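Local structure of putative NADH dehydrogenase/NAD(P)H nitroreductase (Bacteroides thetaiotaomicron VPI-5482, 3KWK) at residues A[75-80]-A[149-154]; A[32-37]-A[115-120]. The protein binds flavin mononucleotide and is probably an FMN-dependent oxidoreductase of the nitroreductase family, its physiological substrate not established. One frame throughout, in Å; residues are numbered along the deposited sequence.

Contact 1 (A[75-80]-A[149-154]); sequences AKMLTQ and VIPFGY
With CG set between its own backbone N and carbonyl carbon (chi1 78°) and the chain bent again at its next two torsions, the selenomethionine Met-77 curls its selenium against the ring of Pro-151. SE lies 3.8 Å from Pro-151 CG, the two side chains set nearly perpendicular. Leu-78 turns CG away from its carbonyl carbon (chi1 -76°), and this carries its branched end nearer the strand than CB alone would suggest. Its CD2 sits 3.9 Å from the same Pro-151 CG and also meets Val-149 CG1 at 4.1 Å, spanning two residues whose side chains leave the same side of strand 144-153. Proline suits the central place: its short, stiff ring offers one apolar corner to both partners. The 3-10 turn at 76-79, begun by the bond from Leu-78 N to Ala-75 O (3.1 Å), lets consecutive residues reach that corner together. Leu-78 also packs on Leu-65 and Ala-69 of helix 62-71, so its apolar branches are enclosed. The side chain of Met-77 also touches the FMN, and the contact thus sets a loop beside a central sheet strand to form part of the FMN pocket of a nitroreductase-type fold.

Contact 2 (A[32-37]-A[115-120]); sequences KEKIDL and MGLGAV. With FMN (flavin mononucleotide), chain B.
Lys-34 and the selenomethionine Met-115 run alongside one another, each pointing back the way the other came, the lysine running out from helix 32-43 while the selenium end reaches back toward that helix. Lys-34 CG lies 3.8 Å from Met-115 SE; farther out, the lysine methylenes pass alongside Met-115 CB. Because the lysine chain is fully extended beyond CG, its NZ arrives at the backbone of its neighbour and donates a hydrogen bond to Met-115 O, 2.7 Å away. The donor approaches at a C=O...N angle of 152° and is tilted 16° from the carbonyl plane. That carbonyl lies where helix 97-114 ends in a Schellman motif: Gly-116, with positive phi, is the C-prime residue, and Leu-117 N returns to Ala-112 O. A lysine fits this place, since its long apolar stem can pack along the methionine side chain while its ammonium meets the helix C-terminal end, whose dipole would be expected to welcome a positive charge. NZ is also hydrogen-bonded to Tyr-154 OH. Were this lysine shortened to an alanine, Met-115 O and Tyr-154 OH would probably both lose their ammonium partner, and a gap would be likely to open beside the Met-115 side chain. Leu-37 lies nearly perpendicular to Met-115, its CD1 4.0 Å from SE, and Leu-117 CD1 lies 4.1 Å from Lys-34 CB on the stem. Thr-8 of the second subunit packs on both Lys-34 and Leu-37. At the far end of 115-120, Val-120 places CG2 3.6 Å from N1 of the flavin.

In the fold
After helix 11-18 the chain forms helix 32-43, the first half of contact 2. It then passes through strand 54-59, helix 62-71 and the loop 75-80 before strand 83-90 and helix 97-114. Contact 2 closes the first long loop when 115-120 returns to 32-37; contact 1 closes the second when 149-154 returns to 75-80. Their segments alternate, so the two closures cross and neither nests in the other. They meet directly where strands 144-153 and 118-123 are neighbours in the antiparallel sheet, with Gly-118 N probably bonded to Gly-153 O. Contact 2 ties helix 32-43 to the turn that joins helix 97-114 to strand 118-123, outermost in the sheet of this chain; contact 1 ties the loop to an inner strand.

Contact 1 (A[75-80]-A[149-154])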
# COMPACT_ATOMS: atom_id res chain seq x y z
N ALA A 75 -0.59 10.92 -17.13
CA ALA A 75 -1.18 11.81 -16.11
C ALA A 75 -1.88 12.99 -16.78
O ALA A 75 -1.88 14.13 -16.26
CB ALA A 75 -0.12 12.28 -15.13
N LYS A 76 -2.48 12.74 -17.95
CA LYS A 76 -3.13 13.84 -18.72
C LYS A 76 -4.33 14.42 -18.00
O LYS A 76 -4.70 15.60 -18.20
CB LYS A 76 -3.52 13.37 -20.12
CG LYS A 76 -2.32 12.81 -20.93
CD LYS A 76 -1.25 13.85 -21.15
CE LYS A 76 0.01 13.24 -21.77
NZ LYS A 76 1.07 14.26 -21.85
N MSE A 77 -4.93 13.63 -17.11
CA MSE A 77 -6.05 14.10 -16.32
C MSE A 77 -5.70 15.17 -15.30
O MSE A 77 -6.58 15.78 -14.67
CB MSE A 77 -6.77 12.93 -15.63
CG MSE A 77 -6.14 12.31 -14.37
SE MSE A 77 -4.42 11.45 -14.67
CE MSE A 77 -5.06 9.81 -15.45
N LEU A 78 -4.41 15.42 -15.08
CA LEU A 78 -4.03 16.59 -14.28
C LEU A 78 -4.64 17.92 -14.78
O LEU A 78 -4.79 18.82 -13.99
CB LEU A 78 -2.52 16.73 -14.24
CG LEU A 78 -1.78 15.75 -13.32
CD1 LEU A 78 -0.27 15.77 -13.61
CD2 LEU A 78 -2.03 16.14 -11.84
N THR A 79 -4.95 18.05 -16.07
CA THR A 79 -5.50 19.29 -16.59
C THR A 79 -6.94 19.47 -16.10
O THR A 79 -7.46 20.59 -16.09
CB THR A 79 -5.44 19.37 -18.13
OG1 THR A 79 -6.24 18.33 -18.70
CG2 THR A 79 -3.99 19.33 -18.63
N GLN A 80 -7.58 18.41 -15.63
CA GLN A 80 -8.95 18.58 -15.11
C GLN A 80 -9.05 18.41 -13.61
O GLN A 80 -10.14 18.48 -13.02
CB GLN A 80 -9.96 17.71 -15.87
CG GLN A 80 -9.72 16.28 -15.89
CD GLN A 80 -10.82 15.57 -16.65
OE1 GLN A 80 -11.84 15.28 -16.08
NE2 GLN A 80 -10.60 15.28 -17.94
N VAL A 149 2.24 10.49 -8.67
CA VAL A 149 1.45 11.69 -8.69
C VAL A 149 -0.00 11.24 -8.62
O VAL A 149 -0.47 10.45 -9.45
CB VAL A 149 1.69 12.52 -9.98
CG1 VAL A 149 0.78 13.73 -9.97
CG2 VAL A 149 3.18 12.97 -10.11
N ILE A 150 -0.72 11.71 -7.61
CA ILE A 150 -2.12 11.33 -7.42
C ILE A 150 -3.06 12.53 -7.64
O ILE A 150 -3.31 13.31 -6.70
CB ILE A 150 -2.34 10.74 -5.99
CG1 ILE A 150 -1.38 9.61 -5.68
CG2 ILE A 150 -3.82 10.27 -5.78
CD1 ILE A 150 -1.51 9.06 -4.26
N PRO A 151 -3.53 12.71 -8.88
CA PRO A 151 -4.64 13.66 -9.07
C PRO A 151 -5.88 13.17 -8.31
O PRO A 151 -6.08 11.96 -8.12
CB PRO A 151 -4.89 13.63 -10.57
CG PRO A 151 -3.78 12.78 -11.15
CD PRO A 151 -3.31 11.88 -10.06
N PHE A 152 -6.70 14.10 -7.86
CA PHE A 152 -7.94 13.73 -7.25
C PHE A 152 -8.97 14.83 -7.40
O PHE A 152 -8.64 15.97 -7.76
CB PHE A 152 -7.72 13.39 -5.77
CG PHE A 152 -7.23 14.56 -4.93
CD1 PHE A 152 -5.88 14.88 -4.85
CD2 PHE A 152 -8.13 15.30 -4.17
CE1 PHE A 152 -5.47 15.94 -4.09
CE2 PHE A 152 -7.72 16.35 -3.39
CZ PHE A 152 -6.37 16.67 -3.36
N GLY A 153 -10.22 14.45 -7.15
CA GLY A 153 -11.35 15.35 -7.27
C GLY A 153 -12.65 14.61 -7.02
O GLY A 153 -12.65 13.38 -6.78
N TYR A 154 -13.77 15.30 -7.19
CA TYR A 154 -15.05 14.62 -7.19
C TYR A 154 -15.17 13.90 -8.54
O TYR A 154 -15.00 14.53 -9.59
CB TYR A 154 -16.20 15.60 -6.97
CG TYR A 154 -16.28 15.97 -5.51
CD1 TYR A 154 -16.82 15.08 -4.62
CD2 TYR A 154 -15.70 17.14 -5.00
CE1 TYR A 154 -16.89 15.38 -3.24
CE2 TYR A 154 -15.75 17.43 -3.64
CZ TYR A 154 -16.35 16.56 -2.78
OH TYR A 154 -16.42 16.79 -1.42

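Contact 2 (A[32-37]-A[115-120])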
# COMPACT_ATOMS: atom_id res chain seq x y z
N LYS A 32 -10.84 21.52 2.26
CA LYS A 32 -9.54 21.46 2.90
C LYS A 32 -9.45 20.31 3.91
O LYS A 32 -8.43 19.64 3.97
CB LYS A 32 -9.22 22.78 3.60
CG LYS A 32 -7.90 22.80 4.27
CD LYS A 32 -7.64 24.22 4.80
CE LYS A 32 -6.37 24.32 5.66
NZ LYS A 32 -6.29 23.27 6.73
N GLU A 33 -10.52 20.07 4.65
CA GLU A 33 -10.55 19.04 5.70
C GLU A 33 -10.33 17.65 5.05
O GLU A 33 -9.63 16.79 5.60
CB GLU A 33 -11.93 19.09 6.37
CG GLU A 33 -12.12 18.13 7.53
CD GLU A 33 -13.59 18.08 8.05
OE1 GLU A 33 -14.56 18.48 7.35
OE2 GLU A 33 -13.76 17.58 9.18
N LYS A 34 -10.88 17.43 3.86
CA LYS A 34 -10.69 16.15 3.15
C LYS A 34 -9.22 15.96 2.75
O LYS A 34 -8.64 14.86 2.87
CB LYS A 34 -11.64 16.02 1.97
CG LYS A 34 -13.10 15.87 2.43
CD LYS A 34 -14.06 15.61 1.29
CE LYS A 34 -15.46 15.44 1.79
NZ LYS A 34 -16.39 14.88 0.73
N ILE A 35 -8.61 17.01 2.20
CA ILE A 35 -7.21 16.93 1.82
C ILE A 35 -6.33 16.63 3.04
O ILE A 35 -5.43 15.78 2.97
CB ILE A 35 -6.73 18.23 1.11
CG1 ILE A 35 -7.54 18.43 -0.17
CG2 ILE A 35 -5.26 18.11 0.72
CD1 ILE A 35 -7.35 19.77 -0.90
N ASP A 36 -6.62 17.31 4.15
CA ASP A 36 -5.87 17.09 5.40
C ASP A 36 -5.95 15.64 5.88
O ASP A 36 -4.95 15.04 6.24
CB ASP A 36 -6.33 18.05 6.49
CG ASP A 36 -6.09 19.56 6.17
OD1 ASP A 36 -5.23 19.87 5.32
OD2 ASP A 36 -6.79 20.45 6.78
N LEU A 37 -7.16 15.07 5.80
CA LEU A 37 -7.37 13.68 6.20
C LEU A 37 -6.69 12.68 5.26
O LEU A 37 -6.21 11.64 5.70
CB LEU A 37 -8.87 13.41 6.36
CG LEU A 37 -9.49 13.94 7.65
CD1 LEU A 37 -11.04 14.02 7.55
CD2 LEU A 37 -9.07 13.08 8.85
N MSE A 115 -14.37 9.33 1.34
CA MSE A 115 -14.90 10.69 1.47
C MSE A 115 -15.54 11.17 0.16
O MSE A 115 -15.73 12.35 -0.07
CB MSE A 115 -13.79 11.66 1.91
CG MSE A 115 -13.27 11.29 3.34
SE MSE A 115 -12.00 12.54 4.00
CE MSE A 115 -10.49 11.97 3.02
N GLY A 116 -15.94 10.21 -0.67
CA GLY A 116 -16.69 10.53 -1.86
C GLY A 116 -15.87 11.14 -2.99
O GLY A 116 -16.43 11.68 -3.95
N LEU A 117 -14.56 11.05 -2.88
CA LEU A 117 -13.65 11.55 -3.89
C LEU A 117 -13.19 10.42 -4.80
O LEU A 117 -13.44 9.23 -4.55
CB LEU A 117 -12.43 12.24 -3.21
CG LEU A 117 -12.79 13.47 -2.35
CD1 LEU A 117 -11.57 13.87 -1.49
CD2 LEU A 117 -13.31 14.64 -3.21
N GLY A 118 -12.54 10.82 -5.87
CA GLY A 118 -11.89 9.89 -6.79
C GLY A 118 -10.43 10.28 -6.89
O GLY A 118 -10.09 11.45 -6.86
N ALA A 119 -9.59 9.28 -7.07
CA ALA A 119 -8.17 9.53 -7.26
C ALA A 119 -7.58 8.44 -8.13
O ALA A 119 -8.22 7.39 -8.32
CB ALA A 119 -7.50 9.56 -5.89
N VAL A 120 -6.36 8.66 -8.62
CA VAL A 120 -5.64 7.62 -9.38
C VAL A 120 -4.13 7.76 -9.11
O VAL A 120 -3.59 8.87 -9.13
CB VAL A 120 -5.95 7.73 -10.90
CG1 VAL A 120 -5.63 9.15 -11.49
CG2 VAL A 120 -5.25 6.62 -11.72
N1 FMN B . -3.05 4.88 -13.92
C2 FMN B . -2.84 5.91 -14.78
O2 FMN B . -3.82 6.46 -15.32
N3 FMN B . -1.56 6.33 -15.08
C4 FMN B . -0.44 5.74 -14.54
O4 FMN B . 0.72 6.16 -14.83
C4A FMN B . -0.66 4.68 -13.65
N5 FMN B . 0.42 4.02 -13.08
C5A FMN B . 0.21 3.11 -12.07
C6 FMN B . 1.32 2.58 -11.40
C7 FMN B . 1.10 1.71 -10.34
C7M FMN B . 2.28 1.10 -9.56
C8 FMN B . -0.17 1.35 -9.94
C8M FMN B . -0.33 0.40 -8.79
C9 FMN B . -1.26 1.86 -10.62
C9A FMN B . -1.08 2.76 -11.69
N10 FMN B . -2.16 3.27 -12.41
C10 FMN B . -1.96 4.26 -13.33
C1' FMN B . -3.55 2.87 -12.05
C2' FMN B . -3.88 1.49 -12.61
O2' FMN B . -4.05 1.53 -14.03
C3' FMN B . -5.10 0.87 -11.90
O3' FMN B . -4.82 0.65 -10.52
C4' FMN B . -5.53 -0.48 -12.53
O4' FMN B . -6.01 -0.25 -13.86
C5' FMN B . -6.58 -1.22 -11.70
O5' FMN B . -7.71 -0.36 -11.65
P FMN B . -8.32 0.14 -10.22
O1P FMN B . -7.27 1.04 -9.54
O2P FMN B . -9.55 0.93 -10.73
O3P FMN B . -8.68 -1.05 -9.36